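Aromatic-amino-acid:2-oxoglutarate transaminase (Candida albicans, PDB 6HND) catalyses the pyridoxal-phosphate-dependent transfer of amino groups from aromatic amino acids to 2-oxoglutarate, and may also act on 2-aminoadipate. Local coordinates at the interface of chains A and B. Sequence-based numbering; all coordinates share one arbitrary frame. Chains: chain A/B, Aromatic-amino-acid:2-oxoglutarate transaminase.

Contacts 1 and 2 lie about 34 Å apart, measured between the centres of their C-alpha atoms, and join the same two copies of the aminotransferase around one two-fold axis. They share no residues. Contact 1 packs the C-terminal ends of the two 356-369 helices together, with helices 166-177 and 193-200 beside them; contact 2 pairs the two 53-60 strands antiparallel, with a histidine of strand 109-112 behind. Contact 1 rests on van der Waals packing and a water-mediated link, contact 2 on direct hydrogen bonds. Aminotransferases of this class characteristically work as dimers, so both contacts probably belong to the functional assembly.

Contact 1: the interface of chains A and B. Residues chain A 171, 200, 365, 369; chain B 200, 365, 368-369.
B:Val369 and A:Val369 meet where the last turns of the two 356-369 helices converge near the two-fold axis of this class-I (fold-type I) aminotransferase dimer. Their isopropyl groups cross at about a right angle, and A:Val369 CG2 lies 4.1 Å from B:Val369 CB. In A:Val369 CG1 lies anti to the carbonyl carbon (chi1 -48°), which puts CG2 between the backbone N and the carbonyl carbon, toward the partner's valine; B:Val369 adopts nearly the same torsion. The same CG2 of A:Val369 also lies over one face of its own chain's A:Tyr365 ring, displaced toward the rim; B:Val369 and B:Tyr365 repeat this packing. Each CG1 instead points at the partner's tyrosine hydroxyl, as in the 3.9 Å approach of B:Val369 CG1 to A:Tyr365 OH.

On the flank, B:Val368 presses CG1 against the side chain of A:Asn200, on helix 193-200. The methyl touches CB and the amide carbon alike, with A:Asn200 CG 3.4 Å from B:Val368 CG1, and the two side chains meet obliquely. With CG1 of B:Val368 anti to its backbone N (chi1 -178°), that methyl faces chain A.

A:Asn171, from helix 166-177, lies across the end of the B helix, its amide carbon CG 3.5 Å from the backbone carbonyl O of B:Val368. Its amide nitrogen ND2 donates to A:Tyr365 OH at 3.0 Å, reaching the ring's edge in the ring plane, while the hydroxyl is tilted 22° from the amide plane. ND2 also hydrogen-bonds water 1 at 3.0 Å, and the two bonds from ND2 should restrain the rotation of the amide. On its other side the oxygen of water 1 lies 2.6 Å from the backbone O of B:Val369, at the carboxyl end of the opposing helix.

Contact 2: the interface of chains A and B. Residues chain A 55-57, 111; chain B 57-59.
B:Asn59 and A:Ser55 pair as one bridge of an antiparallel ladder between the 53-60 strands of the two subunits, an intersubunit strand pairing across the two-fold axis of the dimer. Their backbones are joined in both directions: A:Ser55 N donates to B:Asn59 O, and B:Asn59 N to A:Ser55 O. At the centre of the ladder A:Asp57 faces its own symmetry mate, B:Asp57, and each backbone N bonds the other's carbonyl O, with B:Asp57 N 2.8 Å from A:Asp57 O. A:Ile56 and B:Val58 pair between these rungs.

The side-chain amide of B:Asn59 reinforces the ladder. With CG anti to the carbonyl carbon (chi1 -44°), its ND2 reaches back over the A strand and bonds two side chains there. One bond runs from ND2 to the hydroxyl OG of A:Ser55 at 2.7 Å, the other to the carboxylate OD2 of A:Asp57 at 3.0 Å. Both acceptors lie almost in the amide plane, and both bonds are nearly straight, so together they fix the rotation of the amide about its CB-CG bond. The carboxylate is turned 53° from that plane and receives the amide nitrogen from above its own plane.

The serine hydroxyl is brought into line with an N-H of ND2 by a chi1 of 76°, which places OG between the backbone N and the carbonyl carbon; OG also touches B:Asn59 CB. The two aspartates approach through their beta carbons, 4.1 Å from A:Asp57 CB to B:Asp57 CB. If both carboxylates are ionised, their like charges may oppose each other across the axis, and the amide of B:Asn59 may offset this at A:Asp57. From the second shell, A:His111 on strand 109-112 orients that carboxylate: its ring nitrogen ND1 meets the syn side of A:Asp57 OD1 at 2.8 Å, with the oxygen close to the imidazole plane.

Contact 1: the interface of chains A and B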
loop_
_atom_site.group_PDB
_atom_site.type_symbol
_atom_site.label_atom_id
_atom_site.label_comp_id
_atom_site.label_asym_id
_atom_site.label_seq_id
_atom_site.Cartn_x
_atom_site.Cartn_y
_atom_site.Cartn_z
ATOM N N ASN A 171 5.386 8.123 -6.379
ATOM C CA ASN A 171 4.487 9.003 -5.586
ATOM C C ASN A 171 5.273 9.517 -4.382
ATOM O O ASN A 171 5.235 10.735 -4.151
ATOM C CB ASN A 171 3.196 8.327 -5.127
ATOM C CG ASN A 171 2.311 9.293 -4.378
ATOM O OD1 ASN A 171 1.906 10.314 -4.935
ATOM N ND2 ASN A 171 2.009 8.981 -3.125
ATOM N N ASN A 200 -0.920 15.470 -7.514
ATOM C CA ASN A 200 -1.205 15.256 -6.074
ATOM C C ASN A 200 -0.349 16.211 -5.227
ATOM O O ASN A 200 -0.842 16.680 -4.224
ATOM C CB ASN A 200 -0.984 13.802 -5.655
ATOM C CG ASN A 200 -1.520 13.511 -4.270
ATOM O OD1 ASN A 200 -2.725 13.600 -4.065
ATOM N ND2 ASN A 200 -0.647 13.160 -3.332
ATOM N N TYR A 365 5.870 10.300 5.319
ATOM C CA TYR A 365 4.790 10.263 4.293
ATOM C C TYR A 365 4.123 8.882 4.337
ATOM O O TYR A 365 2.917 8.806 4.361
ATOM C CB TYR A 365 5.326 10.559 2.887
ATOM C CG TYR A 365 4.268 10.654 1.816
ATOM C CD1 TYR A 365 3.130 11.429 2.008
ATOM C CD2 TYR A 365 4.387 9.997 0.610
ATOM C CE1 TYR A 365 2.158 11.576 1.030
ATOM C CE2 TYR A 365 3.422 10.133 -0.385
ATOM C CZ TYR A 365 2.302 10.932 -0.179
ATOM O OH TYR A 365 1.315 11.079 -1.112
ATOM N N VAL A 369 -0.042 7.638 4.367
ATOM C CA VAL A 369 -0.822 7.192 3.178
ATOM C C VAL A 369 -0.544 5.736 2.768
ATOM O O VAL A 369 -1.320 5.202 1.914
ATOM C CB VAL A 369 -0.609 8.157 2.006
ATOM C CG1 VAL A 369 -0.779 9.593 2.432
ATOM C CG2 VAL A 369 0.735 7.972 1.331
ATOM N N ASN B 200 -3.711 15.083 7.487
ATOM C CA ASN B 200 -3.406 14.984 6.042
ATOM C C ASN B 200 -4.540 15.582 5.206
ATOM O O ASN B 200 -4.259 16.064 4.130
ATOM C CB ASN B 200 -3.193 13.535 5.614
ATOM C CG ASN B 200 -2.560 13.426 4.239
ATOM O OD1 ASN B 200 -1.478 13.962 3.993
ATOM N ND2 ASN B 200 -3.212 12.696 3.358
ATOM N N TYR B 365 -8.539 7.942 -5.369
ATOM C CA TYR B 365 -7.486 8.283 -4.360
ATOM C C TYR B 365 -6.413 7.186 -4.336
ATOM O O TYR B 365 -5.215 7.504 -4.310
ATOM C CB TYR B 365 -8.055 8.398 -2.944
ATOM C CG TYR B 365 -7.080 8.842 -1.874
ATOM C CD1 TYR B 365 -6.168 9.856 -2.108
ATOM C CD2 TYR B 365 -7.090 8.273 -0.614
ATOM C CE1 TYR B 365 -5.318 10.316 -1.119
ATOM C CE2 TYR B 365 -6.239 8.709 0.386
ATOM C CZ TYR B 365 -5.364 9.753 0.142
ATOM O OH TYR B 365 -4.511 10.192 1.109
ATOM N N VAL B 368 -3.669 7.199 -6.763
ATOM C CA VAL B 368 -2.559 8.156 -6.515
ATOM C C VAL B 368 -1.565 7.587 -5.496
ATOM O O VAL B 368 -0.355 7.478 -5.843
ATOM C CB VAL B 368 -3.111 9.518 -6.077
ATOM C CG1 VAL B 368 -1.984 10.517 -5.871
ATOM C CG2 VAL B 368 -4.139 10.043 -7.070
ATOM N N VAL B 369 -2.030 7.225 -4.297
ATOM C CA VAL B 369 -1.167 7.080 -3.094
ATOM C C VAL B 369 -0.993 5.619 -2.655
ATOM O O VAL B 369 -0.070 5.388 -1.845
ATOM C CB VAL B 369 -1.697 7.921 -1.918
ATOM C CG1 VAL B 369 -1.977 9.368 -2.311
ATOM C CG2 VAL B 369 -2.911 7.289 -1.254
HETATM O O HOH W 1 2.404 6.227 -1.906
#

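Contact 2: the interface of chains A and B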
loop_
_atom_site.group_PDB
_atom_site.type_symbol
_atom_site.label_atom_id
_atom_site.label_comp_id
_atom_site.label_asym_id
_atom_site.label_seq_id
_atom_site.Cartn_x
_atom_site.Cartn_y
_atom_site.Cartn_z
ATOM N N SER A 55 3.202 -22.676 8.204
ATOM C CA SER A 55 4.362 -22.730 7.284
ATOM C C SER A 55 3.891 -22.589 5.837
ATOM O O SER A 55 2.682 -22.770 5.559
ATOM C CB SER A 55 5.142 -23.994 7.491
ATOM O OG SER A 55 4.472 -25.092 6.902
ATOM N N ILE A 56 4.830 -22.273 4.948
ATOM C CA ILE A 56 4.536 -22.046 3.500
ATOM C C ILE A 56 5.667 -22.672 2.687
ATOM O O ILE A 56 6.856 -22.381 2.971
ATOM C CB ILE A 56 4.366 -20.547 3.156
ATOM C CG1 ILE A 56 3.188 -19.915 3.912
ATOM C CG2 ILE A 56 4.245 -20.392 1.645
ATOM C CD1 ILE A 56 3.037 -18.424 3.726
ATOM N N ASP A 57 5.291 -23.474 1.703
ATOM C CA ASP A 57 6.201 -23.987 0.656
ATOM C C ASP A 57 5.922 -23.182 -0.620
ATOM O O ASP A 57 4.767 -23.228 -1.144
ATOM C CB ASP A 57 6.007 -25.492 0.470
ATOM C CG ASP A 57 6.184 -26.253 1.772
ATOM O OD1 ASP A 57 7.337 -26.278 2.266
ATOM O OD2 ASP A 57 5.173 -26.795 2.279
ATOM N N HIS A 111 10.986 -23.763 1.907
ATOM C CA HIS A 111 10.165 -23.924 3.131
ATOM C C HIS A 111 10.323 -22.644 3.949
ATOM O O HIS A 111 11.471 -22.248 4.242
ATOM C CB HIS A 111 10.542 -25.170 3.946
ATOM C CG HIS A 111 9.576 -25.449 5.057
ATOM N ND1 HIS A 111 8.304 -25.970 4.823
ATOM C CD2 HIS A 111 9.672 -25.245 6.397
ATOM C CE1 HIS A 111 7.666 -26.096 5.977
ATOM N NE2 HIS A 111 8.492 -25.654 6.969
ATOM N N ASP B 57 2.081 -23.982 -1.407
ATOM C CA ASP B 57 1.369 -24.804 -0.402
ATOM C C ASP B 57 1.343 -23.970 0.862
ATOM O O ASP B 57 2.428 -23.528 1.297
ATOM C CB ASP B 57 2.059 -26.153 -0.194
ATOM C CG ASP B 57 2.094 -26.973 -1.468
ATOM O OD1 ASP B 57 0.996 -27.301 -1.954
ATOM O OD2 ASP B 57 3.205 -27.223 -1.985
ATOM N N VAL B 58 0.148 -23.676 1.353
ATOM C CA VAL B 58 -0.059 -22.868 2.588
ATOM C C VAL B 58 -0.513 -23.867 3.645
ATOM O O VAL B 58 -1.614 -24.404 3.483
ATOM C CB VAL B 58 -1.089 -21.735 2.384
ATOM C CG1 VAL B 58 -1.288 -20.922 3.654
ATOM C CG2 VAL B 58 -0.683 -20.822 1.234
ATOM N N ASN B 59 0.341 -24.108 4.638
ATOM C CA ASN B 59 0.155 -25.127 5.702
ATOM C C ASN B 59 -0.379 -24.425 6.958
ATOM O O ASN B 59 0.263 -23.446 7.413
ATOM C CB ASN B 59 1.463 -25.885 5.958
ATOM C CG ASN B 59 2.147 -26.279 4.670
ATOM O OD1 ASN B 59 1.489 -26.785 3.760
ATOM N ND2 ASN B 59 3.448 -26.034 4.578
#